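Local structure of Cyclo(L-tyrosyl-L-tyrosyl) synthase (Mycobacterium tuberculosis, 2X9Q) at residues Ser95-Arg98 against Leu99-Gly103; Phe237-Thr240 against Pro241-Leu244; Cys200-Leu203 against Val204-Leu208; Gly217-Ala220 against Thr221-Gln224; Gly146-Ala149 against Lys150-Thr154. The protein probably condenses two tyrosyl-tRNA molecules, without ATP, into the cyclic dipeptide cyclo(L-Tyr-L-Tyr), a precursor of mycocyclosin. One frame throughout, in Å; residues are numbered along the deposited sequence.

Interaction 1: residues Ser95-Arg98 against Leu99-Gly103; sequences SRQR and LRDLG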
loop_
_atom_site.group_PDB
_atom_site.type_symbol
_atom_site.label_atom_id
_atom_site.label_comp_id
_atom_site.label_asym_id
_atom_site.label_seq_id
_atom_site.Cartn_x
_atom_site.Cartn_y
_atom_site.Cartn_z
ATOM N N SER A 95 1.100 13.529 8.526
ATOM C CA SER A 95 1.465 14.909 8.760
ATOM C C SER A 95 2.854 15.093 8.159
ATOM O O SER A 95 3.538 14.087 7.826
ATOM C CB SER A 95 1.497 15.153 10.297
ATOM O OG SER A 95 2.689 14.506 10.812
ATOM N N ARG A 96 3.286 16.355 8.027
ATOM C CA ARG A 96 4.649 16.633 7.607
ATOM C C ARG A 96 5.694 15.957 8.504
ATOM O O ARG A 96 6.697 15.430 8.015
ATOM C CB ARG A 96 4.912 18.187 7.557
ATOM C CG ARG A 96 4.346 18.850 6.259
ATOM C CD ARG A 96 5.234 18.579 5.048
ATOM N NE ARG A 96 6.580 19.004 5.427
ATOM C CZ ARG A 96 6.991 20.277 5.405
ATOM N NH1 ARG A 96 8.204 20.588 5.875
ATOM N NH2 ARG A 96 6.188 21.247 4.915
ATOM N N GLN A 97 5.523 16.047 9.798
ATOM C CA GLN A 97 6.536 15.426 10.696
ATOM C C GLN A 97 6.541 13.867 10.515
ATOM O O GLN A 97 7.618 13.265 10.501
ATOM C CB GLN A 97 6.217 15.763 12.182
ATOM C CG GLN A 97 7.304 15.236 13.227
ATOM C CD GLN A 97 8.716 15.731 12.837
ATOM O OE1 GLN A 97 9.628 14.940 12.477
ATOM N NE2 GLN A 97 8.879 17.063 12.811
ATOM N N ARG A 98 5.350 13.241 10.426
ATOM C CA ARG A 98 5.293 11.776 10.303
ATOM C C ARG A 98 5.967 11.362 8.999
ATOM O O ARG A 98 6.664 10.369 8.982
ATOM C CB ARG A 98 3.866 11.237 10.297
ATOM C CG ARG A 98 3.774 9.636 10.261
ATOM C CD ARG A 98 3.896 9.214 11.666
ATOM N NE ARG A 98 2.597 9.590 12.215
ATOM C CZ ARG A 98 2.359 9.841 13.490
ATOM N NH1 ARG A 98 3.341 9.734 14.402
ATOM N NH2 ARG A 98 1.114 10.175 13.833
ATOM N N LEU A 99 5.754 12.115 7.905
ATOM C CA LEU A 99 6.382 11.774 6.613
ATOM C C LEU A 99 7.896 11.912 6.712
ATOM O O LEU A 99 8.656 11.109 6.147
ATOM C CB LEU A 99 5.837 12.643 5.484
ATOM C CG LEU A 99 4.366 12.300 5.087
ATOM C CD1 LEU A 99 3.829 13.471 4.216
ATOM C CD2 LEU A 99 4.364 10.936 4.291
ATOM N N ARG A 100 8.353 12.989 7.359
ATOM C CA ARG A 100 9.806 13.106 7.569
ATOM C C ARG A 100 10.354 11.939 8.397
ATOM O O ARG A 100 11.397 11.446 8.114
ATOM C CB ARG A 100 10.136 14.407 8.292
ATOM C CG ARG A 100 11.614 14.767 8.252
ATOM C CD ARG A 100 11.801 16.178 8.900
ATOM N NE ARG A 100 13.189 16.254 9.330
ATOM C CZ ARG A 100 14.179 16.601 8.520
ATOM N NH1 ARG A 100 13.933 16.953 7.240
ATOM N NH2 ARG A 100 15.408 16.604 8.989
ATOM N N ASP A 101 9.676 11.574 9.456
ATOM C CA ASP A 101 10.164 10.508 10.320
ATOM C C ASP A 101 10.226 9.190 9.505
ATOM O O ASP A 101 11.250 8.441 9.527
ATOM C CB ASP A 101 9.230 10.410 11.525
ATOM C CG ASP A 101 9.439 11.560 12.527
ATOM O OD1 ASP A 101 10.432 12.300 12.343
ATOM O OD2 ASP A 101 8.616 11.688 13.460
ATOM N N LEU A 102 9.203 8.974 8.680
ATOM C CA LEU A 102 9.161 7.788 7.816
ATOM C C LEU A 102 10.294 7.752 6.817
ATOM O O LEU A 102 10.877 6.680 6.502
ATOM C CB LEU A 102 7.784 7.689 7.062
ATOM C CG LEU A 102 6.643 7.118 7.918
ATOM C CD1 LEU A 102 5.195 7.392 7.275
ATOM C CD2 LEU A 102 6.812 5.593 8.130
ATOM N N GLY A 103 10.530 8.898 6.186
ATOM C CA GLY A 103 11.607 9.025 5.215
ATOM C C GLY A 103 12.989 8.778 5.897
ATOM O O GLY A 103 13.846 8.104 5.312
#
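Arg98 and Leu102, one helical turn apart, meet through backbone and side chain alike. Leu102 N donates to Arg98 O at 2.9 Å, and the CD1 methyl of Leu102 comes 4.0 Å from the CG methylene of Arg98. With chi1 at -176°, Arg98 sets CG opposite its own amide N and beside its carbonyl, within reach of Leu102 CD1; two further bends then carry the guanidinium off to a cation-pi contact with Tyr93. The preceding turn repeats the backbone pattern: Leu99 N bonds to Ser95 O at 3.0 Å, while the isobutyl group of Leu99 folds over the same oxygen, its CG 3.4 Å from Ser95 O. On the more exposed flank Asp101 N reaches Gln97 O at 2.9 Å. The Gln97 chain bends at chi2 and brings its amide group, whose orientation is doubtful, near the Asp101 carboxylate. Ser95 is the N-cap that starts this helix. Its OG accepts from Arg98 N at 3.0 Å with an almost straight N-H...O angle of 166°, satisfying an amide of the first turn. Farther out, extended Arg100 forms a salt bridge with Glu157. Helix 96-109 is the crossover helix of the beta-alpha-beta unit between strands 82-87 and 112-117. Leu99 packs on Val87 and Leu102 on Ile85 of strand 82-87; Phe64 of strand 64-68 borders Asp101 and Leu102, and helix 133-158 receives Arg96, Leu99 and Arg100 along another flank.

Interaction 2: residues Phe237-Thr240 against Pro241-Leu244; sequences FLDT and PAIL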
loop_
_atom_site.group_PDB
_atom_site.type_symbol
_atom_site.label_atom_id
_atom_site.label_comp_id
_atom_site.label_asym_id
_atom_site.label_seq_id
_atom_site.Cartn_x
_atom_site.Cartn_y
_atom_site.Cartn_z
ATOM N N PHE A 237 1.632 -4.630 -3.824
ATOM C CA PHE A 237 1.641 -5.620 -2.721
ATOM C C PHE A 237 1.982 -7.013 -3.193
ATOM O O PHE A 237 2.218 -7.832 -2.365
ATOM C CB PHE A 237 0.316 -5.639 -1.926
ATOM C CG PHE A 237 0.195 -4.496 -1.042
ATOM C CD1 PHE A 237 0.799 -4.535 0.257
ATOM C CD2 PHE A 237 -0.431 -3.322 -1.495
ATOM C CE1 PHE A 237 0.690 -3.420 1.145
ATOM C CE2 PHE A 237 -0.536 -2.150 -0.664
ATOM C CZ PHE A 237 0.026 -2.181 0.680
ATOM N N LEU A 238 1.902 -7.270 -4.506
ATOM C CA LEU A 238 2.199 -8.582 -5.133
ATOM C C LEU A 238 3.653 -8.653 -5.589
ATOM O O LEU A 238 4.353 -9.674 -5.344
ATOM C CB LEU A 238 1.288 -8.793 -6.366
ATOM C CG LEU A 238 -0.203 -8.980 -5.965
ATOM C CD1 LEU A 238 -1.091 -8.814 -7.222
ATOM C CD2 LEU A 238 -0.340 -10.425 -5.360
ATOM N N ASP A 239 4.118 -7.591 -6.253
ATOM C CA ASP A 239 5.424 -7.702 -6.958
ATOM C C ASP A 239 6.078 -6.380 -7.296
ATOM O O ASP A 239 6.372 -6.111 -8.488
ATOM C CB ASP A 239 5.285 -8.561 -8.226
ATOM C CG ASP A 239 6.627 -9.255 -8.602
ATOM O OD1 ASP A 239 7.732 -8.870 -8.048
ATOM O OD2 ASP A 239 6.611 -10.224 -9.391
ATOM N N THR A 240 6.358 -5.590 -6.261
ATOM C CA THR A 240 7.148 -4.383 -6.414
ATOM C C THR A 240 8.516 -4.691 -7.072
ATOM O O THR A 240 8.971 -3.930 -7.933
ATOM C CB THR A 240 7.355 -3.671 -5.060
ATOM O OG1 THR A 240 6.084 -3.196 -4.578
ATOM C CG2 THR A 240 8.335 -2.442 -5.171
ATOM N N PRO A 241 9.161 -5.835 -6.734
ATOM C CA PRO A 241 10.421 -6.136 -7.500
ATOM C C PRO A 241 10.256 -6.144 -9.022
ATOM O O PRO A 241 11.114 -5.582 -9.737
ATOM C CB PRO A 241 10.785 -7.567 -6.990
ATOM C CG PRO A 241 10.438 -7.387 -5.537
ATOM C CD PRO A 241 8.961 -6.813 -5.658
ATOM N N ALA A 242 9.207 -6.752 -9.564
ATOM C CA ALA A 242 8.896 -6.672 -11.002
ATOM C C ALA A 242 8.617 -5.261 -11.489
ATOM O O ALA A 242 9.077 -4.880 -12.547
ATOM C CB ALA A 242 7.716 -7.563 -11.408
ATOM N N ILE A 243 7.907 -4.466 -10.706
ATOM C CA ILE A 243 7.451 -3.173 -11.214
ATOM C C ILE A 243 8.616 -2.150 -11.154
ATOM O O ILE A 243 8.764 -1.345 -12.072
ATOM C CB ILE A 243 6.298 -2.715 -10.304
ATOM C CG1 ILE A 243 5.088 -3.686 -10.529
ATOM C CG2 ILE A 243 5.986 -1.190 -10.509
ATOM C CD1 ILE A 243 3.957 -3.503 -9.427
ATOM N N LEU A 244 9.382 -2.174 -10.070
ATOM C CA LEU A 244 10.443 -1.180 -9.826
ATOM C C LEU A 244 11.856 -1.706 -10.130
ATOM O O LEU A 244 12.798 -0.954 -10.045
ATOM C CB LEU A 244 10.377 -0.665 -8.391
ATOM C CG LEU A 244 9.132 0.200 -8.095
ATOM C CD1 LEU A 244 9.149 0.647 -6.646
ATOM C CD2 LEU A 244 9.126 1.412 -9.046
#
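Thr240 and Leu244 make the tight, inward side of this turn: their side chains lie alongside one another and point the same way, with Thr240 CG2 3.5 Å from Leu244 CD1. Beneath them Leu244 N donates to Thr240 O at 2.8 Å. Putting CG2 of Thr240 opposite its own amide N (chi1 -66° for OG1) aims the methyl at Leu244 and leaves OG1 to bond to Leu236 O, in the turn before. His82 and Val84 of strand 82-87 close over Thr240. The helix 220-244 is kinked here, where Pro241 has no N-H to give and the regular bond of Ala242 N to the turn before is missing. The Asp239 side chain supplies an acceptor: Ala242 N donates to Asp239 OD1 at 3.0 Å, arriving from above the carboxylate, 65° out of its plane. Regular bonding resumes with Ile243 N to Asp239 O, a longer 3.2 Å bond. The Asp239 side is the looser one, with Ala242 exposed and Asp239 and Pro241 partly so. Here the Ala242 methyl rests 3.5 Å from Asp239 CG, and Pro241 CD brushes Asp239 OD1. Ile243 turns inward again, onto Ala178 and Leu182 of helix 177-192.

Interaction 3: residues Cys200-Leu203 against Val204-Leu208; sequences CQDL and VRRFL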
loop_
_atom_site.group_PDB
_atom_site.type_symbol
_atom_site.label_atom_id
_atom_site.label_comp_id
_atom_site.label_asym_id
_atom_site.label_seq_id
_atom_site.Cartn_x
_atom_site.Cartn_y
_atom_site.Cartn_z
ATOM N N CYS A 200 -12.238 -12.227 -1.024
ATOM C CA CYS A 200 -11.853 -10.799 -1.145
ATOM C C CYS A 200 -12.999 -9.882 -0.733
ATOM O O CYS A 200 -12.731 -8.870 -0.090
ATOM C CB CYS A 200 -11.371 -10.479 -2.583
ATOM S SG CYS A 200 -9.868 -11.348 -2.989
ATOM N N GLN A 201 -14.276 -10.211 -1.039
ATOM C CA GLN A 201 -15.382 -9.308 -0.583
ATOM C C GLN A 201 -15.513 -9.327 0.916
ATOM O O GLN A 201 -15.814 -8.283 1.505
ATOM C CB GLN A 201 -16.804 -9.697 -1.050
ATOM C CG GLN A 201 -17.051 -9.672 -2.465
ATOM C CD GLN A 201 -17.373 -8.269 -2.977
ATOM O OE1 GLN A 201 -17.948 -7.373 -2.268
ATOM N NE2 GLN A 201 -16.987 -8.058 -4.212
ATOM N N ASP A 202 -15.325 -10.513 1.558
ATOM C CA ASP A 202 -15.414 -10.552 2.988
ATOM C C ASP A 202 -14.322 -9.621 3.551
ATOM O O ASP A 202 -14.556 -8.888 4.517
ATOM C CB ASP A 202 -15.205 -11.989 3.558
ATOM C CG ASP A 202 -15.728 -12.102 4.989
ATOM O OD1 ASP A 202 -16.965 -11.918 5.178
ATOM O OD2 ASP A 202 -14.935 -12.340 5.924
ATOM N N LEU A 203 -13.100 -9.740 3.015
ATOM C CA LEU A 203 -11.944 -8.909 3.476
ATOM C C LEU A 203 -12.251 -7.426 3.214
ATOM O O LEU A 203 -12.006 -6.627 4.059
ATOM C CB LEU A 203 -10.635 -9.386 2.761
ATOM C CG LEU A 203 -10.120 -10.733 3.317
ATOM C CD1 LEU A 203 -8.955 -11.322 2.534
ATOM C CD2 LEU A 203 -9.764 -10.767 4.831
ATOM N N VAL A 204 -12.908 -7.075 2.119
ATOM C CA VAL A 204 -13.306 -5.695 1.952
ATOM C C VAL A 204 -14.294 -5.252 3.019
ATOM O O VAL A 204 -14.118 -4.177 3.550
ATOM C CB VAL A 204 -13.847 -5.462 0.543
ATOM C CG1 VAL A 204 -14.777 -4.218 0.422
ATOM C CG2 VAL A 204 -12.618 -5.374 -0.425
ATOM N N ARG A 205 -15.356 -6.042 3.298
ATOM C CA ARG A 205 -16.365 -5.658 4.278
ATOM C C ARG A 205 -15.723 -5.551 5.647
ATOM O O ARG A 205 -16.071 -4.621 6.388
ATOM C CB ARG A 205 -17.555 -6.629 4.325
ATOM C CG ARG A 205 -18.358 -6.619 3.033
ATOM C CD ARG A 205 -19.353 -7.803 2.948
ATOM N NE ARG A 205 -20.087 -7.699 1.679
ATOM C CZ ARG A 205 -20.555 -8.691 0.951
ATOM N NH1 ARG A 205 -20.351 -9.975 1.311
ATOM N NH2 ARG A 205 -21.210 -8.398 -0.192
ATOM N N ARG A 206 -14.788 -6.460 6.001
ATOM C CA ARG A 206 -14.119 -6.331 7.302
ATOM C C ARG A 206 -13.372 -4.968 7.382
ATOM O O ARG A 206 -13.491 -4.234 8.358
ATOM C CB ARG A 206 -13.090 -7.420 7.583
ATOM C CG ARG A 206 -13.627 -8.801 8.045
ATOM C CD ARG A 206 -14.834 -8.803 8.982
ATOM N NE ARG A 206 -15.883 -9.567 8.305
ATOM C CZ ARG A 206 -17.057 -9.079 7.879
ATOM N NH1 ARG A 206 -17.912 -9.903 7.246
ATOM N NH2 ARG A 206 -17.394 -7.788 8.108
ATOM N N PHE A 207 -12.617 -4.643 6.331
ATOM C CA PHE A 207 -11.888 -3.401 6.300
ATOM C C PHE A 207 -12.822 -2.162 6.379
ATOM O O PHE A 207 -12.479 -1.187 7.056
ATOM C CB PHE A 207 -11.023 -3.332 5.059
ATOM C CG PHE A 207 -10.460 -1.985 4.798
ATOM C CD1 PHE A 207 -9.502 -1.436 5.666
ATOM C CD2 PHE A 207 -10.898 -1.228 3.680
ATOM C CE1 PHE A 207 -8.983 -0.143 5.451
ATOM C CE2 PHE A 207 -10.379 0.076 3.429
ATOM C CZ PHE A 207 -9.400 0.615 4.327
ATOM N N LEU A 208 -13.958 -2.190 5.660
ATOM C CA LEU A 208 -14.873 -1.059 5.687
ATOM C C LEU A 208 -15.555 -0.949 7.031
ATOM O O LEU A 208 -15.828 0.168 7.471
ATOM C CB LEU A 208 -15.905 -1.090 4.562
ATOM C CG LEU A 208 -15.394 -0.835 3.140
ATOM C CD1 LEU A 208 -16.468 -1.033 2.124
ATOM C CD2 LEU A 208 -14.805 0.588 3.069
HETATM O O HOH W 1 -19.190 -10.957 4.051
#
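The guanidinium of Arg206 has the backbone oxygen Asp202 O over one face, 4.0 Å above its plane and displaced toward the rim, while its NH1 reaches the Asp202 carboxylate. That pairing is a salt bridge with Asp202 OD1 and Arg206 NH1 3.0 Å apart, but the hydrogen bond within it is weak, bent to 129°, and the two flat groups stand 78° apart rather than lying in one plane. The guanidinium of Arg205 carries Gln201 CB over one face, offset toward the rim, with a water at its edge and in its plane. This water accepts from Arg205 NH1 at 3.1 Å and donates to Asp202 OD1 at 2.7 Å, so OD1 links both arginines. Arg206 gets there by bending twice: chi2 folds the chain and chi3, at 121°, is close to eclipsed, returning the group over the preceding turn. Arg205 instead runs extended, and its NE forms a salt bridge with Glu223. Asp202-Arg206 and Gln201-Arg205 are i to i+4 pairs on the outer flank of helix 194-210, whose backbone ladder is regular, as in Arg206 N to Asp202 O at 2.9 Å. The flank toward helix 220-244 and the loop at Leu259 is mostly apolar. Val204 lays CG2 3.5 Å from Cys200 O and packs against Ile230 of helix 220-244, a residue predicted from relatives to line the substrate site. Phe207 holds its CB 3.6 Å from Leu203 O and sends its ring on to Cys226 and Pro258. Leu203 itself leans on Leu259 and Glu261.

Interaction 4: residues Gly217-Ala220 against Thr221-Gln224; sequences GATA and TQEQ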
loop_
_atom_site.group_PDB
_atom_site.type_symbol
_atom_site.label_atom_id
_atom_site.label_comp_id
_atom_site.label_asym_id
_atom_site.label_seq_id
_atom_site.Cartn_x
_atom_site.Cartn_y
_atom_site.Cartn_z
ATOM N N GLY A 217 -24.129 -0.755 8.198
ATOM C CA GLY A 217 -22.739 -0.774 7.723
ATOM C C GLY A 217 -22.659 -0.082 6.304
ATOM O O GLY A 217 -23.314 0.966 6.101
ATOM N N ALA A 218 -21.907 -0.677 5.343
ATOM C CA ALA A 218 -21.612 -0.090 3.994
ATOM C C ALA A 218 -22.583 -0.501 2.847
ATOM O O ALA A 218 -23.256 -1.518 2.904
ATOM C CB ALA A 218 -20.109 -0.357 3.590
ATOM N N THR A 219 -22.637 0.287 1.789
ATOM C CA THR A 219 -23.536 -0.009 0.684
ATOM C C THR A 219 -22.803 -0.864 -0.345
ATOM O O THR A 219 -21.562 -1.000 -0.288
ATOM C CB THR A 219 -23.963 1.329 0.056
ATOM O OG1 THR A 219 -22.806 2.005 -0.549
ATOM C CG2 THR A 219 -24.607 2.203 1.130
ATOM N N ALA A 220 -23.528 -1.399 -1.313
ATOM C CA ALA A 220 -22.887 -2.147 -2.402
ATOM C C ALA A 220 -21.853 -1.275 -3.173
ATOM O O ALA A 220 -20.764 -1.734 -3.542
ATOM C CB ALA A 220 -23.947 -2.660 -3.364
ATOM N N THR A 221 -22.205 -0.000 -3.392
ATOM C CA THR A 221 -21.331 0.911 -4.081
ATOM C C THR A 221 -20.064 1.166 -3.306
ATOM O O THR A 221 -19.019 1.135 -3.936
ATOM C CB THR A 221 -22.021 2.280 -4.434
ATOM O OG1 THR A 221 -23.303 1.977 -4.960
ATOM C CG2 THR A 221 -21.176 3.045 -5.534
ATOM N N GLN A 222 -20.142 1.422 -1.993
ATOM C CA GLN A 222 -18.930 1.613 -1.214
ATOM C C GLN A 222 -17.990 0.365 -1.318
ATOM O O GLN A 222 -16.764 0.513 -1.385
ATOM C CB GLN A 222 -19.194 1.937 0.248
ATOM C CG GLN A 222 -19.842 3.359 0.497
ATOM C CD GLN A 222 -20.503 3.470 1.905
ATOM O OE1 GLN A 222 -20.384 2.569 2.726
ATOM N NE2 GLN A 222 -21.189 4.574 2.167
ATOM N N GLU A 223 -18.604 -0.840 -1.328
ATOM C CA GLU A 223 -17.827 -2.113 -1.441
ATOM C C GLU A 223 -17.159 -2.226 -2.762
ATOM O O GLU A 223 -16.005 -2.581 -2.807
ATOM C CB GLU A 223 -18.712 -3.330 -1.222
ATOM C CG GLU A 223 -19.140 -3.408 0.195
ATOM C CD GLU A 223 -20.144 -4.574 0.465
ATOM O OE1 GLU A 223 -20.265 -5.544 -0.332
ATOM O OE2 GLU A 223 -20.750 -4.509 1.542
ATOM N N GLN A 224 -17.900 -1.965 -3.843
ATOM C CA GLN A 224 -17.348 -2.050 -5.181
ATOM C C GLN A 224 -16.202 -1.006 -5.374
ATOM O O GLN A 224 -15.151 -1.326 -5.892
ATOM C CB GLN A 224 -18.433 -1.801 -6.249
ATOM C CG GLN A 224 -17.828 -2.059 -7.652
ATOM C CD GLN A 224 -17.088 -3.475 -7.667
ATOM O OE1 GLN A 224 -17.751 -4.519 -7.492
ATOM N NE2 GLN A 224 -15.740 -3.496 -7.815
#
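Ala220 O accepts from Gln224 N at 2.9 Å, the shortest polar bond here, and Thr219 O takes Glu223 N at 3.1 Å; together they are the first carbonyl-to-amide bonds of helix 220-244. Gln222 N, in the first turn, is met by the hydroxyl of Thr219. Thr219 OG1 accepts from Gln222 N at 3.1 Å, almost straight at 169°. The torsion chi1 of 65° places this hydroxyl between the backbone N and carbonyl of Thr219, directly before the open end of the helix. Gln222 answers in the other direction: its chain, extended beyond CG, brings OE1 back to Thr219 N at 3.3 Å, a weak bond. The reciprocal pair is a capping box, with Thr219 as N-cap and Gln222 three residues on. Its atoms crowd the entry to the helix, since Gln222 OE1 also lies 3.1 Å from Ala218 CB and Gln222 CG passes 3.4 Å from Thr219 OG1. The amide of Gln222 is fixed from its far end as well, where NE2 donates to Ala128 O. Glu223 stands on another flank, its CG 3.4 Å from Thr219 O and its carboxylate directed to a salt bridge with Arg205 of helix 194-210. A negative group in the first turn would probably be favoured by the helix dipole. Ala218 and Glu223 both touch Leu208 of that neighbouring helix, while Gln224 bonds through NE2 to Asp228.

Interaction 5: residues Gly146-Ala149 against Lys150-Thr154; sequences GVRA and KITTT
Val147 and Ile151 supply the apolar contact: they lie side by side, pointing the same way, with Val147 CG2 4.0 Å from Ile151 CD1. Chi1 of Val147 (78°) sets CG2 beside the carbonyl, toward the next turn. Backbone bonds run underneath, Lys150 N to Gly146 O and Ile151 N to Val147 O both spanning 2.9 Å. Hydroxyl bonds form a third group. Arg148 O is held twice by Thr152, through N at 2.8 Å and through OG1 at 2.6 Å, the two donors reaching the carbonyl from opposite faces. Lys150 O is held likewise by Thr154, whose OG1 lies 2.8 Å away. In this way the hydroxyls of Thr152 and Thr154 turn back onto carbonyls one turn earlier in helix 133-158. The helix lies against the parallel part of the central sheet, where Val147 and Ile151 rest on Val87 and Tyr117, and Val167 of strand 165-169, outermost in this chain, meets Ile151 and Thr152. Val147 is also about 7 Å, side chain to side chain, from Ser88, the probable nucleophile. Van der Waals contact completes the turn: the extended alkyl chain of Lys150 passes Gly146 O, its CG 3.3 Å from that oxygen, and touches Arg96 and Leu99 of helix 96-109.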
loop_
_atom_site.group_PDB
_atom_site.type_symbol
_atom_site.label_atom_id
_atom_site.label_comp_id
_atom_site.label_asym_id
_atom_site.label_seq_id
_atom_site.Cartn_x
_atom_site.Cartn_y
_atom_site.Cartn_z
ATOM N N GLY A 146 -2.553 18.185 -1.587
ATOM C CA GLY A 146 -1.938 18.336 -0.275
ATOM C C GLY A 146 -0.921 17.186 -0.016
ATOM O O GLY A 146 0.232 17.437 0.433
ATOM N N VAL A 147 -1.338 15.924 -0.274
ATOM C CA VAL A 147 -0.438 14.844 0.098
ATOM C C VAL A 147 0.777 14.839 -0.891
ATOM O O VAL A 147 1.914 14.660 -0.463
ATOM C CB VAL A 147 -1.225 13.505 0.228
ATOM C CG1 VAL A 147 -1.500 12.933 -1.105
ATOM C CG2 VAL A 147 -0.473 12.534 1.090
ATOM N N ARG A 148 0.544 15.096 -2.178
ATOM C CA ARG A 148 1.657 15.189 -3.102
ATOM C C ARG A 148 2.698 16.238 -2.579
ATOM O O ARG A 148 3.922 16.012 -2.640
ATOM C CB ARG A 148 1.158 15.574 -4.549
ATOM C CG ARG A 148 2.289 15.936 -5.552
ATOM C CD ARG A 148 1.726 16.743 -6.763
ATOM N NE ARG A 148 0.711 16.046 -7.484
ATOM C CZ ARG A 148 -0.431 16.540 -7.966
ATOM N NH1 ARG A 148 -1.204 15.703 -8.636
ATOM N NH2 ARG A 148 -0.838 17.788 -7.810
ATOM N N ALA A 149 2.209 17.432 -2.213
ATOM C CA ALA A 149 3.068 18.499 -1.823
ATOM C C ALA A 149 3.812 18.140 -0.531
ATOM O O ALA A 149 5.004 18.348 -0.448
ATOM C CB ALA A 149 2.220 19.763 -1.590
ATOM N N LYS A 150 3.128 17.620 0.482
ATOM C CA LYS A 150 3.816 17.246 1.745
ATOM C C LYS A 150 4.906 16.195 1.464
ATOM O O LYS A 150 6.017 16.314 1.986
ATOM C CB LYS A 150 2.891 16.712 2.804
ATOM C CG LYS A 150 1.889 17.791 3.257
ATOM C CD LYS A 150 0.855 17.099 4.158
ATOM C CE LYS A 150 -0.056 18.116 4.803
ATOM N NZ LYS A 150 -0.755 17.458 6.008
ATOM N N ILE A 151 4.603 15.212 0.601
ATOM C CA ILE A 151 5.612 14.217 0.303
ATOM C C ILE A 151 6.730 14.849 -0.471
ATOM O O ILE A 151 7.883 14.570 -0.149
ATOM C CB ILE A 151 5.071 12.970 -0.389
ATOM C CG1 ILE A 151 3.962 12.313 0.484
ATOM C CG2 ILE A 151 6.201 11.988 -0.669
ATOM C CD1 ILE A 151 3.004 11.381 -0.462
ATOM N N THR A 152 6.410 15.649 -1.515
ATOM C CA THR A 152 7.448 16.259 -2.324
ATOM C C THR A 152 8.383 17.119 -1.473
ATOM O O THR A 152 9.587 17.008 -1.629
ATOM C CB THR A 152 6.855 16.997 -3.533
ATOM O OG1 THR A 152 6.013 16.052 -4.207
ATOM C CG2 THR A 152 7.982 17.609 -4.583
ATOM N N THR A 153 7.859 17.905 -0.523
ATOM C CA THR A 153 8.718 18.733 0.332
ATOM C C THR A 153 9.608 17.810 1.161
ATOM O O THR A 153 10.814 18.030 1.284
ATOM C CB THR A 153 7.835 19.612 1.250
ATOM O OG1 THR A 153 7.020 20.447 0.411
ATOM C CG2 THR A 153 8.708 20.514 2.309
ATOM N N THR A 154 8.998 16.784 1.763
ATOM C CA THR A 154 9.768 15.780 2.507
ATOM C C THR A 154 10.997 15.247 1.740
ATOM O O THR A 154 12.125 15.213 2.260
ATOM C CB THR A 154 8.856 14.626 2.967
ATOM O OG1 THR A 154 7.784 15.159 3.767
ATOM C CG2 THR A 154 9.709 13.653 3.816
#

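Along the chain the order is interaction 1, 5, 3, 4 and then 2. Interactions 1 and 5 lie on helices 96-109 and 133-158, with centres about 10 Å apart, and touch where Arg96 and Leu99 meet Lys150, Thr153 and Thr154. Interactions 3 and 4, also about 10 Å apart between centres, join helices 194-210 and 220-244 through Arg205 and Glu223. From interaction 1 the centres of interactions 3 and 4 are about 29 and 32 Å away. Interaction 2, at the C-terminal end of helix 220-244, has its centre about 23 Å from those of interactions 3 and 5. Between interactions 4 and 2 that helix carries Tyr229 to Glu233, the probable substrate-binding run of this Rossmann-like synthase.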